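PDB 6HFZ: GDSL-like protein from Roseburia intestinalis L1-82, which removes acetyl groups from acetylated beta-mannans, acting as a two-domain esterase of the SGNH hydrolase clan. Local coordinates for residues G10-C16 against N163-S168; L20-M24 against L210-E216; G81-F86 against K329-T334; N142-N146 against I187-L192; R294-K298 against F322-D328. One frame throughout, in Å; residues are numbered along the deposited sequence.

How the contacts relate
Contacts 1 and 2 interleave along the chain and lie together at the side of the SGNH domain away from the beta domain, centres about 13 Å apart: strand 11-13 edges the mixed sheet, and helix 18-28, which follows, packs on helix 196-215. Contact 4, its centre about 22 Å from that of contact 1, joins two loops of this domain near the probable catalytic residues, nested inside the loops closed by contacts 2 and 3. Contact 3 joins this domain to the beta domain through strand 329-336, beside the probable active site. Contact 5, inside the loop contact 3 closes, centres about 14 Å apart, builds on neighbouring strand 288-295. The centres of contacts 2 and 5 are about 42 Å apart.

Contact 1 (G10-C16 against N163-S168); sequences GIANRGC and NLPAVS
With CG swung opposite its backbone N (chi1 -161°), Asn13 sends its amide along the partner chain, and ND2 meets Leu164 O at 2.8 Å. The acceptor lies in the plane of the Asn13 amide, yet the donor sits above the Leu164 carbonyl plane. Asn163, whose CG lies beside its own N (chi1 -73°), turns OD1 to a water that also accepts from Asn13 ND2.

The backbones run antiparallel, with a classic beta bulge. Ala12 N and Asn13 N both reach Ala166 O, at 2.9 Å and 3.2 Å, from the same face of its carbonyl plane, while Ala166 N returns a bond to Asn13 O at 2.9 Å. On one side of the bulge Ser168 N donates to Gly10 O; on the other, Cys16 N bonds nearly straight (175°) to Asn163 O. Asn163 itself closes helix 152-161 with a Schellman motif. Gly15 passes here with positive phi, and a CB there would run into Leu164 and Pro165.

Strand 11-13 thus joins the mixed sheet as its edge strand chiefly through main-chain polar atoms. Asn13 ND2 and Cys16 N, both bonding to carbonyls outside the ladder, carry the pairing beyond the short strand.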
# COMPACT_ATOMS: atom_id res chain seq x y z
N GLY A 10 -11.20 -8.59 18.07
CA GLY A 10 -10.61 -7.70 17.04
C GLY A 10 -9.17 -7.32 17.37
O GLY A 10 -8.45 -6.85 16.51
N ILE A 11 -8.74 -7.45 18.65
CA ILE A 11 -7.39 -7.02 19.02
C ILE A 11 -6.43 -8.18 18.75
O ILE A 11 -6.33 -9.11 19.51
CB ILE A 11 -7.34 -6.53 20.48
CG1 ILE A 11 -8.37 -5.42 20.71
CG2 ILE A 11 -5.92 -6.10 20.86
CD1 ILE A 11 -8.75 -5.22 22.16
N ALA A 12 -5.75 -8.11 17.60
CA ALA A 12 -4.88 -9.10 17.11
C ALA A 12 -3.54 -9.01 17.83
O ALA A 12 -2.87 -10.03 17.96
CB ALA A 12 -4.67 -8.93 15.61
N ASN A 13 -3.16 -7.79 18.21
CA ASN A 13 -1.94 -7.54 18.99
C ASN A 13 -2.16 -6.26 19.80
O ASN A 13 -2.47 -5.22 19.27
CB ASN A 13 -0.67 -7.45 18.13
CG ASN A 13 0.60 -7.67 18.93
OD1 ASN A 13 0.68 -8.61 19.72
ND2 ASN A 13 1.60 -6.81 18.78
N ARG A 14 -1.99 -6.33 21.12
CA ARG A 14 -2.15 -5.12 21.91
C ARG A 14 -0.96 -4.19 21.63
O ARG A 14 -1.12 -2.96 21.52
CB ARG A 14 -2.27 -5.47 23.41
CG ARG A 14 -2.10 -4.26 24.32
CD ARG A 14 -2.02 -4.59 25.82
NE ARG A 14 -2.07 -3.38 26.64
CZ ARG A 14 -1.01 -2.63 26.96
NH1 ARG A 14 0.17 -2.85 26.41
NH2 ARG A 14 -1.16 -1.65 27.83
N GLY A 15 0.22 -4.80 21.60
CA GLY A 15 1.48 -4.10 21.33
C GLY A 15 1.83 -3.14 22.45
O GLY A 15 1.24 -3.17 23.51
N CYS A 16 2.78 -2.26 22.16
CA CYS A 16 3.19 -1.22 23.11
C CYS A 16 2.41 0.04 22.77
O CYS A 16 2.42 0.48 21.59
CB CYS A 16 4.69 -1.00 23.02
SG CYS A 16 5.25 0.50 23.88
N ASN A 163 6.25 -4.93 18.37
CA ASN A 163 5.32 -4.59 19.45
C ASN A 163 4.33 -3.51 19.00
O ASN A 163 4.07 -2.53 19.74
CB ASN A 163 6.12 -4.22 20.71
CG ASN A 163 6.73 -5.45 21.34
OD1 ASN A 163 6.01 -6.29 21.86
ND2 ASN A 163 8.05 -5.59 21.28
N LEU A 164 3.75 -3.71 17.80
CA LEU A 164 2.77 -2.78 17.29
C LEU A 164 1.36 -3.25 17.56
O LEU A 164 1.05 -4.42 17.40
CB LEU A 164 2.95 -2.58 15.78
CG LEU A 164 4.28 -1.97 15.35
CD1 LEU A 164 4.36 -1.91 13.83
CD2 LEU A 164 4.45 -0.60 15.93
N PRO A 165 0.47 -2.31 17.93
CA PRO A 165 -0.95 -2.62 18.03
C PRO A 165 -1.52 -3.01 16.66
O PRO A 165 -1.10 -2.44 15.65
CB PRO A 165 -1.60 -1.36 18.58
CG PRO A 165 -0.59 -0.25 18.37
CD PRO A 165 0.77 -0.91 18.26
N ALA A 166 -2.47 -3.96 16.66
CA ALA A 166 -3.05 -4.45 15.42
C ALA A 166 -4.50 -4.86 15.67
O ALA A 166 -4.77 -5.53 16.70
CB ALA A 166 -2.29 -5.63 14.93
N VAL A 167 -5.37 -4.54 14.72
CA VAL A 167 -6.73 -4.98 14.79
C VAL A 167 -7.11 -5.73 13.51
O VAL A 167 -6.59 -5.40 12.40
CB VAL A 167 -7.70 -3.83 15.11
CG1 VAL A 167 -7.44 -3.26 16.50
CG2 VAL A 167 -7.68 -2.73 14.06
N SER A 168 -8.09 -6.64 13.63
CA SER A 168 -8.43 -7.57 12.55
C SER A 168 -9.93 -7.71 12.33
O SER A 168 -10.68 -7.88 13.29
CB SER A 168 -7.82 -8.92 12.82
OG SER A 168 -8.23 -9.87 11.86
O HOH W 1 3.82 -7.65 20.57
O HOH W 2 4.11 0.91 19.37

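Contact 2 (L20-M24 against L210-E216); sequences LKKVM and LDKVKTE
Val213 is the main bump of helix 210-215, and Leu20, Lys21 and Met24 form the hollow that takes it. Its CG1 comes within 4.0 Å of Leu20 CG and 3.9 Å of Lys21 CG, with the selenium of Met24, a selenomethionine, closing the third side. Met24 in turn stretches out beyond CG (chi2 -174°) into the groove between Leu210 and Lys214: SE rests 3.6 Å from Lys214 CA, and the Met24 side chain crosses that of Leu210 at about a right angle, its CE 4.0 Å from Leu210 CD2. Leu20 CD2 meets the same Leu210 methyl.

At the rim the extended Lys21 passes CE over Val213 O and ends in a weak salt bridge, NZ to Glu216 OE1 at 3.3 Å. With an alanine here, Val213 CG1 would probably lose one wall of its hollow and Glu216 its lysine mate, though the long, weak pairing of Glu216 with Arg14 would remain.

The axes of the short helical segments pass 10.1 Å apart at -76°, a steep crossing that keeps the contact to a few side chains around Val213 and Met24. Helix 55-66 borders it, where Trp62 touches both Met24 and Leu210; Phe67 packs on Met24 and Lys214.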
# COMPACT_ATOMS: atom_id res chain seq x y z
N LEU A 20 0.97 5.78 20.95
CA LEU A 20 -0.43 6.08 20.74
C LEU A 20 -0.98 6.88 21.94
O LEU A 20 -1.73 7.85 21.77
CB LEU A 20 -1.14 4.73 20.55
CG LEU A 20 -2.63 4.80 20.31
CD1 LEU A 20 -2.99 5.89 19.29
CD2 LEU A 20 -3.11 3.43 19.82
N LYS A 21 -0.52 6.55 23.15
CA LYS A 21 -1.02 7.24 24.32
C LYS A 21 -0.40 8.65 24.36
O LYS A 21 -1.08 9.58 24.77
CB LYS A 21 -0.73 6.45 25.59
CG LYS A 21 -1.76 5.36 25.90
CD LYS A 21 -1.28 4.39 26.95
CE LYS A 21 -2.37 3.51 27.52
NZ LYS A 21 -1.85 2.66 28.63
N LYS A 22 0.84 8.80 23.89
CA LYS A 22 1.44 10.14 23.79
C LYS A 22 0.64 11.02 22.83
O LYS A 22 0.40 12.19 23.08
CB LYS A 22 2.90 10.05 23.36
CG LYS A 22 3.91 9.86 24.49
CD LYS A 22 5.37 10.14 24.08
CE LYS A 22 5.55 11.27 23.08
NZ LYS A 22 6.98 11.64 22.87
N VAL A 23 0.15 10.45 21.72
CA VAL A 23 -0.65 11.23 20.78
C VAL A 23 -1.96 11.68 21.43
O VAL A 23 -2.36 12.84 21.27
CB VAL A 23 -0.92 10.45 19.48
CG1 VAL A 23 -1.87 11.21 18.58
CG2 VAL A 23 0.40 10.15 18.77
N MSE A 24 -2.62 10.76 22.13
CA MSE A 24 -3.86 11.10 22.82
C MSE A 24 -3.63 12.24 23.82
O MSE A 24 -4.49 13.10 23.96
CB MSE A 24 -4.48 9.87 23.47
CG MSE A 24 -4.86 8.97 22.32
SE MSE A 24 -5.88 7.40 23.01
CE MSE A 24 -6.19 6.45 21.29
N LEU A 210 -9.42 2.02 19.98
CA LEU A 210 -8.90 3.38 20.29
C LEU A 210 -9.54 3.82 21.62
O LEU A 210 -8.88 4.33 22.50
CB LEU A 210 -9.22 4.36 19.15
CG LEU A 210 -8.42 4.13 17.87
CD1 LEU A 210 -8.75 5.15 16.83
CD2 LEU A 210 -6.93 4.12 18.18
N ASP A 211 -10.82 3.50 21.80
CA ASP A 211 -11.53 3.89 23.07
C ASP A 211 -10.92 3.15 24.27
O ASP A 211 -10.77 3.72 25.36
CB ASP A 211 -13.04 3.68 22.92
CG ASP A 211 -13.75 4.88 22.33
OD1 ASP A 211 -13.39 6.02 22.69
OD2 ASP A 211 -14.66 4.69 21.54
N LYS A 212 -10.59 1.87 24.11
CA LYS A 212 -9.99 1.08 25.17
C LYS A 212 -8.63 1.69 25.54
O LYS A 212 -8.27 1.81 26.73
CB LYS A 212 -9.86 -0.39 24.77
CG LYS A 212 -9.10 -1.23 25.79
CD LYS A 212 -8.69 -2.58 25.32
CE LYS A 212 -9.89 -3.48 25.12
NZ LYS A 212 -10.48 -3.87 26.42
N VAL A 213 -7.84 2.06 24.53
CA VAL A 213 -6.53 2.66 24.78
C VAL A 213 -6.68 3.97 25.55
O VAL A 213 -5.81 4.27 26.40
CB VAL A 213 -5.74 2.86 23.47
CG1 VAL A 213 -4.45 3.65 23.67
CG2 VAL A 213 -5.46 1.50 22.85
N LYS A 214 -7.65 4.79 25.15
CA LYS A 214 -7.81 6.12 25.71
C LYS A 214 -8.15 6.04 27.21
O LYS A 214 -7.69 6.88 27.99
CB LYS A 214 -8.91 6.90 25.01
CG LYS A 214 -9.31 8.17 25.76
CD LYS A 214 -10.34 9.00 25.07
CE LYS A 214 -10.50 10.36 25.74
NZ LYS A 214 -11.38 10.29 26.92
N THR A 215 -8.93 5.04 27.60
CA THR A 215 -9.49 5.01 28.96
C THR A 215 -8.69 4.10 29.89
O THR A 215 -9.00 4.03 31.08
CB THR A 215 -10.95 4.56 28.92
OG1 THR A 215 -10.97 3.23 28.40
CG2 THR A 215 -11.80 5.49 28.09
N GLU A 216 -7.69 3.39 29.38
CA GLU A 216 -6.86 2.53 30.24
C GLU A 216 -6.17 3.37 31.33
O GLU A 216 -5.51 4.38 31.05
CB GLU A 216 -5.84 1.78 29.41
CG GLU A 216 -6.22 0.33 29.18
CD GLU A 216 -5.13 -0.42 28.45
OE1 GLU A 216 -3.98 0.10 28.41
OE2 GLU A 216 -5.43 -1.51 27.91

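Contact 3 (G81-F86 against K329-T334); sequences GTTSQF and KLELDT. With ACT (acetate ion), chain E.
The Phe86 ring meets Leu330 CD2 obliquely, CE2 lying 3.7 Å from that methyl, while Thr82 CB stands at the ring edge in its plane. Over the plane of the Gln85 amide sits Leu332 CD2, 3.4 Å from Gln85 CD, and Thr334 OG1 lies in that plane, taking a nearly straight bond (170°) from Gln85 NE2 at 2.9 Å. Gln85 reaches the strand because its CG is opposite the backbone N (chi1 -175°) and the chain beyond is extended; with His116 NE2 bonded to OE1 and Thr334 OG1 to NE2, both ends of the amide are held and its rotation is set. Leu332 CD1 packs against Phe86 CB.

Two waters link Gly81 O to Leu330, one through its N, one through its O. Gly81 N turns instead to OXT of an acetate ion, itself probably from the crystallisation liquor, at 2.8 Å. Ser41 N, Asn110 ND2 and His193 NE2 also bind this ion, an arrangement consistent with the serine-glycine-asparagine oxyanion hole of SGNH hydrolases, here backed by a beta-domain strand.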
# COMPACT_ATOMS: atom_id res chain seq x y z
N GLY A 81 -5.62 -1.22 -5.42
CA GLY A 81 -5.00 -2.32 -6.11
C GLY A 81 -3.48 -2.29 -6.06
O GLY A 81 -2.83 -2.73 -7.03
N THR A 82 -2.93 -1.85 -4.92
CA THR A 82 -1.49 -1.82 -4.68
C THR A 82 -1.16 -2.35 -3.29
O THR A 82 -2.00 -2.44 -2.39
CB THR A 82 -0.88 -0.44 -4.90
OG1 THR A 82 -1.32 0.42 -3.87
CG2 THR A 82 -1.19 0.14 -6.27
N THR A 83 0.12 -2.70 -3.13
CA THR A 83 0.61 -3.53 -2.01
C THR A 83 1.58 -2.74 -1.15
O THR A 83 1.96 -1.59 -1.51
CB THR A 83 1.34 -4.78 -2.57
OG1 THR A 83 2.55 -4.39 -3.22
CG2 THR A 83 0.47 -5.55 -3.53
N SER A 84 2.11 -3.40 -0.11
CA SER A 84 3.12 -2.83 0.75
C SER A 84 4.43 -2.64 -0.02
O SER A 84 5.26 -1.83 0.39
CB SER A 84 3.34 -3.66 1.99
OG SER A 84 3.87 -4.94 1.66
N GLN A 85 4.62 -3.38 -1.12
CA GLN A 85 5.84 -3.19 -1.97
C GLN A 85 5.80 -1.79 -2.62
O GLN A 85 6.80 -1.07 -2.60
CB GLN A 85 5.99 -4.34 -2.97
CG GLN A 85 7.27 -4.28 -3.80
CD GLN A 85 7.42 -5.56 -4.59
OE1 GLN A 85 6.53 -6.42 -4.59
NE2 GLN A 85 8.54 -5.71 -5.29
N PHE A 86 4.64 -1.36 -3.12
CA PHE A 86 4.53 0.04 -3.59
C PHE A 86 4.57 0.99 -2.39
O PHE A 86 5.22 2.04 -2.42
CB PHE A 86 3.32 0.20 -4.47
CG PHE A 86 3.13 1.58 -5.08
CD1 PHE A 86 4.21 2.38 -5.40
CD2 PHE A 86 1.87 2.03 -5.39
CE1 PHE A 86 4.04 3.63 -5.99
CE2 PHE A 86 1.69 3.27 -5.99
CZ PHE A 86 2.78 4.07 -6.28
N LYS A 329 -5.28 -1.62 -13.67
CA LYS A 329 -4.46 -1.95 -12.51
C LYS A 329 -3.09 -1.31 -12.70
O LYS A 329 -2.50 -1.34 -13.81
CB LYS A 329 -4.34 -3.46 -12.38
CG LYS A 329 -3.44 -3.98 -11.25
CD LYS A 329 -3.33 -5.49 -11.23
CE LYS A 329 -2.72 -6.00 -9.95
NZ LYS A 329 -2.36 -7.44 -10.08
N LEU A 330 -2.58 -0.76 -11.60
CA LEU A 330 -1.17 -0.34 -11.52
C LEU A 330 -0.32 -1.55 -11.12
O LEU A 330 -0.07 -1.84 -9.94
CB LEU A 330 -1.07 0.82 -10.53
CG LEU A 330 0.34 1.29 -10.23
CD1 LEU A 330 1.10 1.58 -11.52
CD2 LEU A 330 0.37 2.47 -9.30
N GLU A 331 0.13 -2.31 -12.13
CA GLU A 331 0.81 -3.55 -11.88
C GLU A 331 2.21 -3.27 -11.32
O GLU A 331 2.87 -2.28 -11.72
CB GLU A 331 0.84 -4.41 -13.14
CG GLU A 331 1.40 -5.81 -12.91
CD GLU A 331 0.66 -6.61 -11.85
OE1 GLU A 331 -0.33 -7.25 -12.22
OE2 GLU A 331 1.01 -6.54 -10.63
N LEU A 332 2.68 -4.16 -10.44
CA LEU A 332 4.07 -4.11 -9.96
C LEU A 332 4.62 -5.54 -10.00
O LEU A 332 4.13 -6.39 -9.23
CB LEU A 332 4.12 -3.52 -8.56
CG LEU A 332 5.50 -3.13 -8.02
CD1 LEU A 332 5.37 -2.15 -6.88
CD2 LEU A 332 6.31 -4.34 -7.59
N ASP A 333 5.60 -5.78 -10.85
CA ASP A 333 6.18 -7.11 -11.02
C ASP A 333 7.59 -7.09 -10.49
O ASP A 333 8.42 -6.20 -10.85
CB ASP A 333 6.17 -7.58 -12.48
CG ASP A 333 4.84 -7.90 -13.13
OD1 ASP A 333 3.89 -8.25 -12.41
OD2 ASP A 333 4.81 -7.90 -14.39
N THR A 334 7.93 -8.09 -9.67
CA THR A 334 9.29 -8.18 -9.16
C THR A 334 10.14 -8.92 -10.20
O THR A 334 9.75 -10.03 -10.59
CB THR A 334 9.39 -8.87 -7.79
OG1 THR A 334 8.61 -8.14 -6.84
CG2 THR A 334 10.82 -8.93 -7.28
C ACT E . -7.92 -3.29 -3.29
O ACT E . -8.66 -3.51 -4.30
OXT ACT E . -6.96 -2.52 -3.31
CH3 ACT E . -8.17 -3.98 -1.99
O HOH W 3 -4.08 -1.09 -9.26
O HOH W 4 -0.19 -3.58 -7.79

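Contact 4 (N142-N146 against I187-L192); sequences NVFYN and ITPDDL
The two loops meet at one main-chain bond, Tyr145 N to Asp191 O, 2.8 Å long and nearly straight (177°), with the donor in the carbonyl plane. The segment 187-192 belongs to the DxxH block of the SGNH fold, and Asp190 is probably the acid of a Ser41-His193-Asp190 triad: its OD2 bonds to His193, and its OD1 accepts from Leu192 N in an Asx turn.

Side chains flank the bond. Leu192 CD1 lies over one face of the Phe144 ring, 4.1 Å from the ring centroid, and the two side chains run side by side. In the same CH-pi manner Ile187 CD1 lies over a face of Tyr145, 4.3 Å from its centroid, the two side chains crossing at about a right angle. Thr188 CG2 comes obliquely to Tyr145 CD2, while its OG1, bonded to His193 O, accepts weakly from Asp191 N. Asp191, at positive phi (74°), turns its carboxylate across Asn146, with OD2 3.8 Å from Asn146 CB, and its OD1 pairs with Arg185 and Asn184. An alanine in its place would probably leave the Arg185 charge without its carboxylate mate and Asn184 short of one acceptor.

Beside the main-chain bond a water donates to Val143 O at 2.7 Å and to Leu192 O at 2.8 Å.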
# COMPACT_ATOMS: atom_id res chain seq x y z
N ASN A 142 -7.83 -6.24 7.05
CA ASN A 142 -9.11 -6.55 6.41
C ASN A 142 -9.10 -8.04 6.04
O ASN A 142 -8.11 -8.75 6.37
CB ASN A 142 -9.36 -5.60 5.24
CG ASN A 142 -9.91 -4.28 5.73
OD1 ASN A 142 -10.95 -4.25 6.38
ND2 ASN A 142 -9.19 -3.18 5.50
N VAL A 143 -10.21 -8.53 5.49
CA VAL A 143 -10.34 -9.94 5.19
C VAL A 143 -11.16 -10.08 3.89
O VAL A 143 -12.05 -9.26 3.61
CB VAL A 143 -11.00 -10.65 6.40
CG1 VAL A 143 -12.46 -10.21 6.55
CG2 VAL A 143 -10.90 -12.17 6.33
N PHE A 144 -10.93 -11.16 3.13
CA PHE A 144 -11.75 -11.57 2.02
C PHE A 144 -13.00 -12.28 2.59
O PHE A 144 -12.85 -13.20 3.38
CB PHE A 144 -10.96 -12.52 1.13
CG PHE A 144 -10.03 -11.84 0.17
CD1 PHE A 144 -10.50 -11.43 -1.07
CD2 PHE A 144 -8.72 -11.57 0.52
CE1 PHE A 144 -9.65 -10.83 -1.97
CE2 PHE A 144 -7.88 -10.94 -0.39
CZ PHE A 144 -8.35 -10.56 -1.62
N TYR A 145 -14.21 -11.88 2.16
CA TYR A 145 -15.45 -12.46 2.73
C TYR A 145 -15.92 -13.72 1.98
O TYR A 145 -16.88 -14.40 2.44
CB TYR A 145 -16.53 -11.38 2.86
CG TYR A 145 -16.18 -10.33 3.88
CD1 TYR A 145 -16.25 -10.61 5.23
CD2 TYR A 145 -15.60 -9.12 3.50
CE1 TYR A 145 -15.88 -9.68 6.19
CE2 TYR A 145 -15.18 -8.21 4.45
CZ TYR A 145 -15.31 -8.48 5.80
OH TYR A 145 -14.90 -7.57 6.75
N ASN A 146 -15.32 -14.00 0.83
CA ASN A 146 -15.67 -15.19 0.07
C ASN A 146 -15.09 -16.45 0.74
O ASN A 146 -15.73 -17.52 0.67
CB ASN A 146 -15.18 -15.16 -1.37
CG ASN A 146 -13.71 -14.85 -1.48
OD1 ASN A 146 -13.26 -13.86 -0.93
ND2 ASN A 146 -12.95 -15.66 -2.20
N ILE A 187 -22.86 -6.22 3.32
CA ILE A 187 -21.69 -5.40 3.67
C ILE A 187 -20.66 -5.29 2.55
O ILE A 187 -19.75 -4.49 2.72
CB ILE A 187 -20.99 -5.91 4.93
CG1 ILE A 187 -20.47 -7.34 4.74
CG2 ILE A 187 -21.88 -5.72 6.15
CD1 ILE A 187 -19.54 -7.78 5.88
N THR A 188 -20.78 -6.06 1.46
CA THR A 188 -19.82 -5.93 0.37
C THR A 188 -20.43 -6.46 -0.91
O THR A 188 -21.01 -7.55 -0.94
CB THR A 188 -18.51 -6.66 0.70
OG1 THR A 188 -17.77 -6.64 -0.52
CG2 THR A 188 -18.71 -8.09 1.15
N PRO A 189 -20.34 -5.71 -2.04
CA PRO A 189 -20.83 -6.20 -3.32
C PRO A 189 -19.94 -7.23 -4.02
O PRO A 189 -20.46 -7.90 -4.91
CB PRO A 189 -20.94 -4.95 -4.20
CG PRO A 189 -19.96 -3.99 -3.59
CD PRO A 189 -19.89 -4.31 -2.11
N ASP A 190 -18.67 -7.38 -3.61
CA ASP A 190 -17.74 -8.21 -4.32
C ASP A 190 -16.86 -9.07 -3.40
O ASP A 190 -15.92 -9.64 -3.91
CB ASP A 190 -16.82 -7.40 -5.23
CG ASP A 190 -15.98 -6.35 -4.51
OD1 ASP A 190 -15.89 -6.40 -3.28
OD2 ASP A 190 -15.54 -5.44 -5.19
N ASP A 191 -17.16 -9.09 -2.10
CA ASP A 191 -16.48 -9.91 -1.09
C ASP A 191 -15.10 -9.37 -0.74
O ASP A 191 -14.38 -9.99 0.05
CB ASP A 191 -16.39 -11.36 -1.54
CG ASP A 191 -17.75 -11.99 -1.52
OD1 ASP A 191 -18.60 -11.60 -0.66
OD2 ASP A 191 -17.99 -12.82 -2.40
N LEU A 192 -14.77 -8.17 -1.22
CA LEU A 192 -13.48 -7.55 -0.86
C LEU A 192 -13.71 -6.12 -0.38
O LEU A 192 -13.28 -5.76 0.73
CB LEU A 192 -12.57 -7.59 -2.09
CG LEU A 192 -11.25 -6.81 -1.95
CD1 LEU A 192 -10.44 -7.31 -0.75
CD2 LEU A 192 -10.41 -6.91 -3.22
O HOH W 5 -12.18 -6.64 3.13

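Contact 5 (R294-K298 against F322-D328); sequences RKSVK and FDETWGD
Val297, Asp328 and Phe322 bury the most surface here. Asp328 reaches its carboxylate across to the 294-298 backbone, CG opposite its own carbonyl carbon (chi1 -69°), and OD1 accepts from Val297 N at 2.8 Å, met almost end-on to the C-O bond. A water donates to both Asp328 OD2 and Ser296 OG.

Val297 pushes CG1 into the loop 322-328, at 3.4 Å from both Glu324 O and Gly327 O and 3.8 Å from Phe322 CD2. Phe322 is held by its backbone, N to Ser296 O at 3.2 Å, and its side chain crosses that of Lys295 at about a right angle, with CG 3.9 Å from Lys295 CB. Within the loop, Glu324 CB lies on one face of the Phe322 ring, and Phe322 CE2 sits over a face of Trp326.

The loop connects strand 316-319 of one antiparallel sheet to strand 329-336 of the other. It closes over the end of strand 288-295, the antiparallel neighbour of 329-336, where Lys295 NZ pairs with Glu331.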
# COMPACT_ATOMS: atom_id res chain seq x y z
N ARG A 294 0.93 0.01 -16.53
CA ARG A 294 -0.50 -0.10 -16.59
C ARG A 294 -0.92 -1.44 -17.22
O ARG A 294 -0.42 -1.84 -18.27
CB ARG A 294 -1.11 1.04 -17.41
CG ARG A 294 -2.63 0.93 -17.61
CD ARG A 294 -3.15 2.25 -18.18
NE ARG A 294 -2.57 2.63 -19.47
CZ ARG A 294 -2.43 3.87 -19.90
NH1 ARG A 294 -2.79 4.90 -19.13
NH2 ARG A 294 -1.83 4.13 -21.06
N LYS A 295 -1.93 -2.07 -16.60
CA LYS A 295 -2.72 -3.10 -17.21
C LYS A 295 -4.12 -2.50 -17.46
O LYS A 295 -4.81 -2.08 -16.53
CB LYS A 295 -2.78 -4.35 -16.32
CG LYS A 295 -1.56 -5.25 -16.37
CD LYS A 295 -1.71 -6.52 -15.60
CE LYS A 295 -0.49 -7.40 -15.74
NZ LYS A 295 -0.42 -8.45 -14.69
N SER A 296 -4.48 -2.42 -18.74
CA SER A 296 -5.58 -1.63 -19.25
C SER A 296 -6.81 -2.52 -19.48
O SER A 296 -6.71 -3.60 -20.03
CB SER A 296 -5.17 -0.91 -20.52
OG SER A 296 -6.32 -0.33 -21.15
N VAL A 297 -7.98 -2.07 -19.05
CA VAL A 297 -9.22 -2.77 -19.41
C VAL A 297 -9.74 -2.26 -20.76
O VAL A 297 -10.73 -2.82 -21.29
CB VAL A 297 -10.29 -2.60 -18.33
CG1 VAL A 297 -9.91 -3.42 -17.09
CG2 VAL A 297 -10.55 -1.14 -18.00
N LYS A 298 -9.13 -1.19 -21.27
CA LYS A 298 -9.40 -0.71 -22.63
C LYS A 298 -8.46 -1.45 -23.58
O LYS A 298 -7.26 -1.25 -23.50
CB LYS A 298 -9.17 0.80 -22.71
CG LYS A 298 -10.21 1.64 -21.98
CD LYS A 298 -10.02 3.12 -22.17
CE LYS A 298 -10.49 3.93 -20.97
NZ LYS A 298 -10.71 5.35 -21.34
N PHE A 322 -5.19 -6.36 -19.82
CA PHE A 322 -5.71 -6.85 -18.54
C PHE A 322 -6.87 -7.81 -18.81
O PHE A 322 -7.79 -7.48 -19.57
CB PHE A 322 -6.20 -5.71 -17.66
CG PHE A 322 -6.31 -6.02 -16.18
CD1 PHE A 322 -5.59 -7.06 -15.62
CD2 PHE A 322 -7.04 -5.20 -15.34
CE1 PHE A 322 -5.64 -7.31 -14.26
CE2 PHE A 322 -7.13 -5.47 -13.98
CZ PHE A 322 -6.45 -6.55 -13.45
N ASP A 323 -6.84 -8.96 -18.14
CA ASP A 323 -7.84 -10.01 -18.34
C ASP A 323 -8.96 -9.93 -17.29
O ASP A 323 -9.84 -10.77 -17.29
CB ASP A 323 -7.19 -11.39 -18.35
CG ASP A 323 -6.28 -11.69 -17.17
OD1 ASP A 323 -5.96 -10.74 -16.42
OD2 ASP A 323 -5.90 -12.87 -17.02
N GLU A 324 -8.91 -8.94 -16.39
CA GLU A 324 -9.97 -8.70 -15.40
C GLU A 324 -10.70 -7.44 -15.84
O GLU A 324 -10.26 -6.81 -16.78
CB GLU A 324 -9.38 -8.54 -14.00
CG GLU A 324 -8.48 -9.70 -13.61
CD GLU A 324 -7.79 -9.56 -12.26
OE1 GLU A 324 -8.36 -8.90 -11.38
OE2 GLU A 324 -6.68 -10.10 -12.11
N THR A 325 -11.77 -7.06 -15.15
CA THR A 325 -12.68 -6.06 -15.71
C THR A 325 -12.99 -4.91 -14.73
O THR A 325 -13.54 -3.90 -15.17
CB THR A 325 -13.98 -6.72 -16.19
OG1 THR A 325 -14.57 -7.41 -15.08
CG2 THR A 325 -13.74 -7.68 -17.34
N TRP A 326 -12.64 -5.03 -13.45
CA TRP A 326 -13.01 -4.02 -12.43
C TRP A 326 -12.41 -2.64 -12.74
O TRP A 326 -12.86 -1.63 -12.23
CB TRP A 326 -12.59 -4.49 -11.03
CG TRP A 326 -11.14 -4.85 -10.91
CD1 TRP A 326 -10.59 -6.10 -11.01
CD2 TRP A 326 -10.03 -3.94 -10.70
NE1 TRP A 326 -9.23 -6.03 -10.86
CE2 TRP A 326 -8.86 -4.73 -10.66
CE3 TRP A 326 -9.92 -2.55 -10.52
CZ2 TRP A 326 -7.59 -4.17 -10.45
CZ3 TRP A 326 -8.67 -2.00 -10.31
CH2 TRP A 326 -7.53 -2.80 -10.28
N GLY A 327 -11.34 -2.60 -13.54
CA GLY A 327 -10.68 -1.36 -13.89
C GLY A 327 -9.20 -1.59 -14.19
O GLY A 327 -8.69 -2.70 -14.05
N ASP A 328 -8.54 -0.53 -14.64
CA ASP A 328 -7.09 -0.53 -14.89
C ASP A 328 -6.38 -0.86 -13.57
O ASP A 328 -6.82 -0.43 -12.48
CB ASP A 328 -6.64 0.84 -15.41
CG ASP A 328 -7.12 1.19 -16.81
OD1 ASP A 328 -7.54 0.28 -17.54
OD2 ASP A 328 -7.11 2.38 -17.14
O HOH W 6 -6.81 1.98 -19.90